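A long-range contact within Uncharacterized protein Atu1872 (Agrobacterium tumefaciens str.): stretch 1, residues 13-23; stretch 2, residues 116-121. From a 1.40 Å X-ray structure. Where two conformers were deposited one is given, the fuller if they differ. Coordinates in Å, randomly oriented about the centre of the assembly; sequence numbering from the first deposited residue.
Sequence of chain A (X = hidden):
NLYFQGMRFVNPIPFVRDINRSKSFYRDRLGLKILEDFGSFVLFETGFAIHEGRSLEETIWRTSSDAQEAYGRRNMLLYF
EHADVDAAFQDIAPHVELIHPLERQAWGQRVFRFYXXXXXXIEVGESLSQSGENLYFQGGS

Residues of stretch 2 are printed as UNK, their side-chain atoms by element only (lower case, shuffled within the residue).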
ATOM      1  N   ILE A  13      -3.607   1.089   3.039  1.00  7.99           N
ATOM      2  CA  ILE A  13      -5.047   1.028   3.206  1.00  8.19           C
ATOM      3  C   ILE A  13      -5.690   1.571   1.929  1.00  8.11           C
ATOM      4  O   ILE A  13      -6.074   2.725   1.855  1.00  8.97           O
ATOM      5  CB  ILE A  13      -5.538   1.786   4.443  1.00  8.31           C
ATOM      6  CG1 ILE A  13      -4.741   1.404   5.687  1.00  7.69           C
ATOM      7  CG2 ILE A  13      -7.034   1.503   4.633  1.00  9.04           C
ATOM      8  CD1 ILE A  13      -5.054   2.247   6.940  1.00  9.82           C
ATOM      9  N   PRO A  14      -5.792   0.734   0.874  1.00  8.57           N
ATOM     10  CA  PRO A  14      -6.570   1.117  -0.301  1.00  8.51           C
ATOM     11  C   PRO A  14      -8.008   1.400   0.076  1.00  8.73           C
ATOM     12  O   PRO A  14      -8.599   0.701   0.916  1.00  8.81           O
ATOM     13  CB  PRO A  14      -6.462  -0.088  -1.230  1.00  8.85           C
ATOM     14  CG  PRO A  14      -5.396  -0.941  -0.650  1.00 12.27           C
ATOM     15  CD  PRO A  14      -5.217  -0.618   0.758  1.00  8.86           C
ATOM     16  N   PHE A  15      -8.581   2.398  -0.589  1.00  8.25           N
ATOM     17  CA  PHE A  15      -9.986   2.753  -0.390  1.00  8.18           C
ATOM     18  C   PHE A  15     -10.855   1.890  -1.286  1.00  8.30           C
ATOM     19  O   PHE A  15     -10.512   1.595  -2.422  1.00  8.57           O
ATOM     20  CB  PHE A  15     -10.237   4.188  -0.782  1.00  8.14           C
ATOM     21  CG  PHE A  15      -9.546   5.240   0.080  1.00  8.70           C
ATOM     22  CD1 PHE A  15      -8.681   4.908   1.116  1.00  8.95           C
ATOM     23  CD2 PHE A  15      -9.699   6.575  -0.236  1.00  9.37           C
ATOM     24  CE1 PHE A  15      -8.024   5.907   1.858  1.00  9.90           C
ATOM     25  CE2 PHE A  15      -9.025   7.566   0.518  1.00  9.11           C
ATOM     26  CZ  PHE A  15      -8.204   7.213   1.536  1.00  9.89           C
ATOM     27  N   VAL A  16     -11.982   1.448  -0.747  1.00  8.37           N
ATOM     28  CA  VAL A  16     -12.917   0.577  -1.480  1.00  8.96           C
ATOM     29  C   VAL A  16     -14.334   1.106  -1.381  1.00  9.27           C
ATOM     30  O   VAL A  16     -14.708   1.738  -0.396  1.00  9.49           O
ATOM     31  CB  VAL A  16     -12.822  -0.909  -1.011  1.00  8.54           C
ATOM     32  CG1 VAL A  16     -11.369  -1.394  -1.133  1.00  9.45           C
ATOM     33  CG2 VAL A  16     -13.347  -1.104   0.421  1.00  9.75           C
ATOM     34  N   ARG A  17     -15.136   0.863  -2.415  1.00  9.51           N
ATOM     35  CA  ARG A  17     -16.522   1.351  -2.440  1.00 11.12           C
ATOM     36  C   ARG A  17     -17.449   0.518  -1.553  1.00 11.06           C
ATOM     37  O   ARG A  17     -18.385   1.061  -0.949  1.00 11.81           O
ATOM     38  CB  ARG A  17     -17.043   1.381  -3.879  1.00 12.50           C
ATOM     39  CG  ARG A  17     -18.295   2.146  -4.127  1.00 14.76           C
ATOM     40  CD  ARG A  17     -18.660   2.107  -5.622  0.30 13.88           C
ATOM     41  NE  ARG A  17     -17.981   3.164  -6.382  0.30 16.03           N
ATOM     42  CZ  ARG A  17     -17.876   3.199  -7.713  0.30 16.29           C
ATOM     43  NH1 ARG A  17     -18.391   2.232  -8.463  0.30 16.47           N
ATOM     44  NH2 ARG A  17     -17.240   4.207  -8.302  0.30 16.01           N
ATOM     45  N   ASP A  18     -17.168  -0.772  -1.438  1.00 13.56           N
ATOM     46  CA  ASP A  18     -18.069  -1.715  -0.763  1.00 13.62           C
ATOM     47  C   ASP A  18     -17.177  -2.672   0.011  1.00 14.53           C
ATOM     48  O   ASP A  18     -16.483  -3.491  -0.578  1.00 15.05           O
ATOM     49  CB  ASP A  18     -18.927  -2.435  -1.822  1.00 14.59           C
ATOM     50  CG  ASP A  18     -19.950  -3.368  -1.236  1.00 15.40           C
ATOM     51  OD1 ASP A  18     -19.657  -4.175  -0.349  1.00 18.05           O
ATOM     52  OD2 ASP A  18     -21.101  -3.294  -1.688  1.00 22.15           O
ATOM     53  N   ILE A  19     -17.158  -2.541   1.330  1.00 15.02           N
ATOM     54  CA  ILE A  19     -16.280  -3.361   2.160  1.00 14.88           C
ATOM     55  C   ILE A  19     -16.622  -4.860   2.086  1.00 15.54           C
ATOM     56  O   ILE A  19     -15.739  -5.705   2.063  1.00 15.95           O
ATOM     57  CB  ILE A  19     -16.262  -2.844   3.631  1.00 14.89           C
ATOM     58  CG1 ILE A  19     -15.002  -3.301   4.373  1.00 16.52           C
ATOM     59  CG2 ILE A  19     -17.555  -3.198   4.392  1.00 14.51           C
ATOM     60  CD1 ILE A  19     -13.695  -2.672   3.885  1.00 13.17           C
ATOM     61  N   ASN A  20     -17.893  -5.192   1.983  1.00 15.44           N
ATOM     62  CA  ASN A  20     -18.246  -6.600   1.865  1.00 15.80           C
ATOM     63  C   ASN A  20     -17.770  -7.245   0.567  1.00 15.34           C
ATOM     64  O   ASN A  20     -17.224  -8.361   0.586  1.00 16.68           O
ATOM     65  CB  ASN A  20     -19.755  -6.747   2.087  1.00 16.06           C
ATOM     66  CG  ASN A  20     -20.161  -6.295   3.477  1.00 20.33           C
ATOM     67  OD1 ASN A  20     -19.449  -6.560   4.447  1.00 23.49           O
ATOM     68  ND2 ASN A  20     -21.280  -5.579   3.578  1.00 25.86           N
ATOM     69  N   ARG A  21     -17.925  -6.539  -0.547  1.00 15.65           N
ATOM     70  CA  ARG A  21     -17.451  -6.964  -1.870  0.50 15.68           C
ATOM     71  C   ARG A  21     -15.952  -7.219  -1.812  1.00 15.41           C
ATOM     72  O   ARG A  21     -15.439  -8.236  -2.247  1.00 15.56           O
ATOM     73  CB  ARG A  21     -17.758  -5.835  -2.872  0.50 15.54           C
ATOM     74  CG  ARG A  21     -17.089  -5.887  -4.242  0.50 16.70           C
ATOM     75  CD  ARG A  21     -17.731  -4.891  -5.261  0.50 16.44           C
ATOM     76  NE  ARG A  21     -17.133  -3.542  -5.235  0.50 15.21           N
ATOM     77  CZ  ARG A  21     -16.917  -2.791  -6.314  0.50 15.94           C
ATOM     78  NH1 ARG A  21     -17.276  -3.214  -7.526  0.50 15.52           N
ATOM     79  NH2 ARG A  21     -16.314  -1.605  -6.195  0.50 15.99           N
ATOM     80  N   SER A  22     -15.238  -6.239  -1.286  0.50 15.10           N
ATOM     81  CA  SER A  22     -13.795  -6.339  -1.196  0.50 14.96           C
ATOM     82  C   SER A  22     -13.360  -7.436  -0.240  0.50 15.31           C
ATOM     83  O   SER A  22     -12.527  -8.290  -0.606  0.50 14.77           O
ATOM     84  CB  SER A  22     -13.214  -4.996  -0.787  0.50 14.94           C
ATOM     85  OG  SER A  22     -13.530  -4.028  -1.767  0.50 13.01           O
ATOM     86  N   LYS A  23     -13.938  -7.442   0.961  1.00 15.79           N
ATOM     87  CA  LYS A  23     -13.571  -8.446   1.967  1.00 16.50           C
ATOM     88  C   LYS A  23     -13.699  -9.865   1.386  1.00 16.02           C
ATOM     89  O   LYS A  23     -12.805 -10.703   1.525  1.00 16.28           O
ATOM     90  CB  LYS A  23     -14.441  -8.281   3.209  1.00 18.38           C
ATOM     91  CG  LYS A  23     -14.268  -9.319   4.295  1.00 18.48           C
ATOM     92  CD  LYS A  23     -14.978  -8.863   5.554  1.00 18.88           C
ATOM     93  CE  LYS A  23     -16.484  -8.978   5.401  1.00 20.21           C
ATOM     94  NZ  LYS A  23     -17.179  -8.756   6.695  1.00 18.51           N
ATOM     95  N   UNK A 116      -8.474  -5.596  -8.620  1.00  8.47           N
ATOM     96  CA  UNK A 116      -9.457  -5.874  -7.570  1.00  8.12           C
ATOM     97  C   UNK A 116     -10.809  -5.269  -7.938  1.00  8.55           C
ATOM     98  O   UNK A 116     -10.930  -4.636  -8.983  1.00  9.47           O
ATOM     99  c   UNK A 116      -9.133  -4.118  -5.765  1.00  9.38           C
ATOM    100  c   UNK A 116      -8.905  -5.522  -6.190  1.00  8.85           C
ATOM    101  o   UNK A 116      -8.881  -3.820  -4.561  1.00  9.69           O
ATOM    102  o   UNK A 116      -9.601  -3.269  -6.558  1.00  9.42           O
ATOM    103  N   UNK A 117     -11.851  -5.516  -7.139  1.00  8.93           N
ATOM    104  CA  UNK A 117     -13.171  -5.020  -7.481  1.00  8.82           C
ATOM    105  C   UNK A 117     -13.266  -3.503  -7.663  1.00  8.58           C
ATOM    106  O   UNK A 117     -14.196  -3.037  -8.320  1.00 10.13           O
ATOM    107  c   UNK A 117     -11.888  -6.418  -5.968  1.00  9.27           C
ATOM    108  c   UNK A 117     -14.030  -5.487  -6.302  1.00  9.50           C
ATOM    109  c   UNK A 117     -13.347  -6.769  -5.889  1.00  9.91           C
ATOM    110  N   UNK A 118     -12.345  -2.730  -7.104  1.00  7.95           N
ATOM    111  CA  UNK A 118     -12.354  -1.275  -7.206  1.00  8.58           C
ATOM    112  C   UNK A 118     -11.400  -0.796  -8.291  1.00  8.63           C
ATOM    113  O   UNK A 118     -11.304   0.426  -8.524  1.00  9.41           O
ATOM    114  c   UNK A 118     -13.077  -0.818  -4.859  1.00  9.83           C
ATOM    115  c   UNK A 118     -11.988  -0.642  -5.864  1.00  8.81           C
ATOM    116  o   UNK A 118     -13.939   0.084  -4.765  1.00 11.05           O
ATOM    117  o   UNK A 118     -13.103  -1.880  -4.206  1.00 10.60           O
ATOM    118  N   UNK A 119     -10.715  -1.714  -8.965  1.00  8.01           N
ATOM    119  CA  UNK A 119      -9.761  -1.342  -9.980  1.00  7.83           C
ATOM    120  C   UNK A 119      -8.339  -1.139  -9.520  1.00  8.27           C
ATOM    121  O   UNK A 119      -7.498  -0.736 -10.324  1.00  9.48           O
ATOM    122  N   UNK A 120      -8.029  -1.440  -8.260  1.00  8.35           N
ATOM    123  CA  UNK A 120      -6.647  -1.337  -7.822  1.00  8.50           C
ATOM    124  C   UNK A 120      -5.840  -2.439  -8.500  1.00  8.95           C
ATOM    125  O   UNK A 120      -6.364  -3.548  -8.698  1.00  9.21           O
ATOM    126  c   UNK A 120      -6.511  -1.494  -6.294  1.00  8.95           C
ATOM    127  c   UNK A 120      -8.197  -0.469  -4.624  1.00  8.80           C
ATOM    128  c   UNK A 120      -7.177  -0.416  -5.512  1.00  8.75           C
ATOM    129  c   UNK A 120      -7.542   1.613  -4.758  1.00  8.81           C
ATOM    130  n   UNK A 120      -8.406   0.800  -4.163  1.00  8.11           N
ATOM    131  n   UNK A 120      -6.791   0.913  -5.586  1.00  9.94           N
ATOM    132  N   UNK A 121      -4.583  -2.184  -8.849  1.00  8.43           N
ATOM    133  CA  UNK A 121      -3.744  -3.132  -9.544  1.00  8.88           C
ATOM    134  C   UNK A 121      -3.070  -4.049  -8.545  1.00  8.57           C
ATOM    135  O   UNK A 121      -2.440  -3.586  -7.572  1.00  9.00           O
ATOM    136  c   UNK A 121      -2.716  -2.390 -10.405  1.00 10.25           C
TER
HETATM  137  O   HOH W   1     -15.502  -2.543  -3.197  1.00 17.86           O
HETATM  138  O   HOH W   2     -11.527  -3.972  -3.608  1.00 17.48           O

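Position 116 carries two side-chain carbons, the second bearing two oxygens: a short carboxylate. Its nearest approach to the first stretch is 4.9 Å, from one carboxylate oxygen to Val-16 CG1. That oxygen is held by a weak bond from water 2 at 2.8 Å and is bonded elsewhere in the structure as well. The other serves the loop itself, accepting from the backbone N of position 118 at 2.8 Å and from the backbone N of position 120 at 3.0 Å. The residue is Asp-116, with chi1 at 88° (p), and it opens a type I turn that is closed by a hydrogen bond from the N of position 119 to Asp-116 O, 2.9 Å.

At position 117 three side-chain carbons close a ring onto the backbone nitrogen. The CA-to-CB bond points toward the first stretch, and CB lies 3.7 Å from Arg-21 CG, so the aliphatic part of the arginine packs on the ring. Such a ring can only be proline. Pro-117 suits this place in the turn, since its phi of -58° lies in the narrow range the ring allows and its nitrogen has no proton to offer. Pro-117 O sits over one face of the guanidinium, 3.2 Å from Arg-21 NH1, at an angle too poor for a hydrogen bond.

Position 118 again has two carbons, the second with two oxygens, but here the CA-to-CB bond points toward the first stretch, and both oxygens reach it. One oxygen takes a hydrogen bond from Arg-17 N at 2.7 Å and lies 3.2 Å from Arg-21 NH2; the other is 3.4 Å from Val-16 CB and 3.3 Å from Ser-22 OG. Two carbons, the second carrying two oxygens, identify Asp-118. Its bond from OD1 to Arg-21 NH2 is weak in angle, yet the pair forms a salt bridge. Waters 1 and 2 each donate to OD2, at 2.7 Å, and each also bonds Ser-22 OG, at 2.9 and 2.7 Å respectively.

Position 119 has no side-chain atoms and touches nothing of the first stretch. It is Gly-119; at phi 91° and psi 7° a CB would be jammed against the carbonyl oxygen of Asp-118, so the backbone alone calls for glycine.

At position 120 one carbon leads to a five-membered ring of three carbons and two nitrogens, an imidazole. The outer nitrogen meets Phe-15 O at 2.8 Å, near the ring plane, while Pro-14 CB lies over one face. This is His-120: NE2 donates to Phe-15 O almost linearly, at 173°, and the CH-pi contact places Pro-14 CB 3.9 Å from the ring centroid.

Position 121 has a single side-chain carbon, out of reach of the first stretch, and is Ala-121.

The contact works through two polar anchors. His-120 holds the strand by a carbonyl, and Asp-118 takes the amide of Arg-17 where the strand gives way to loop, while also engaging the helix through Arg-21. Asp-18 caps that helix, its OD1 accepting from Arg-21 N at 2.9 Å, and water 1 links Asp-18 O, Arg-21 NE and Asp-118 OD2.

Stretch 2 116-121: DPDGHA
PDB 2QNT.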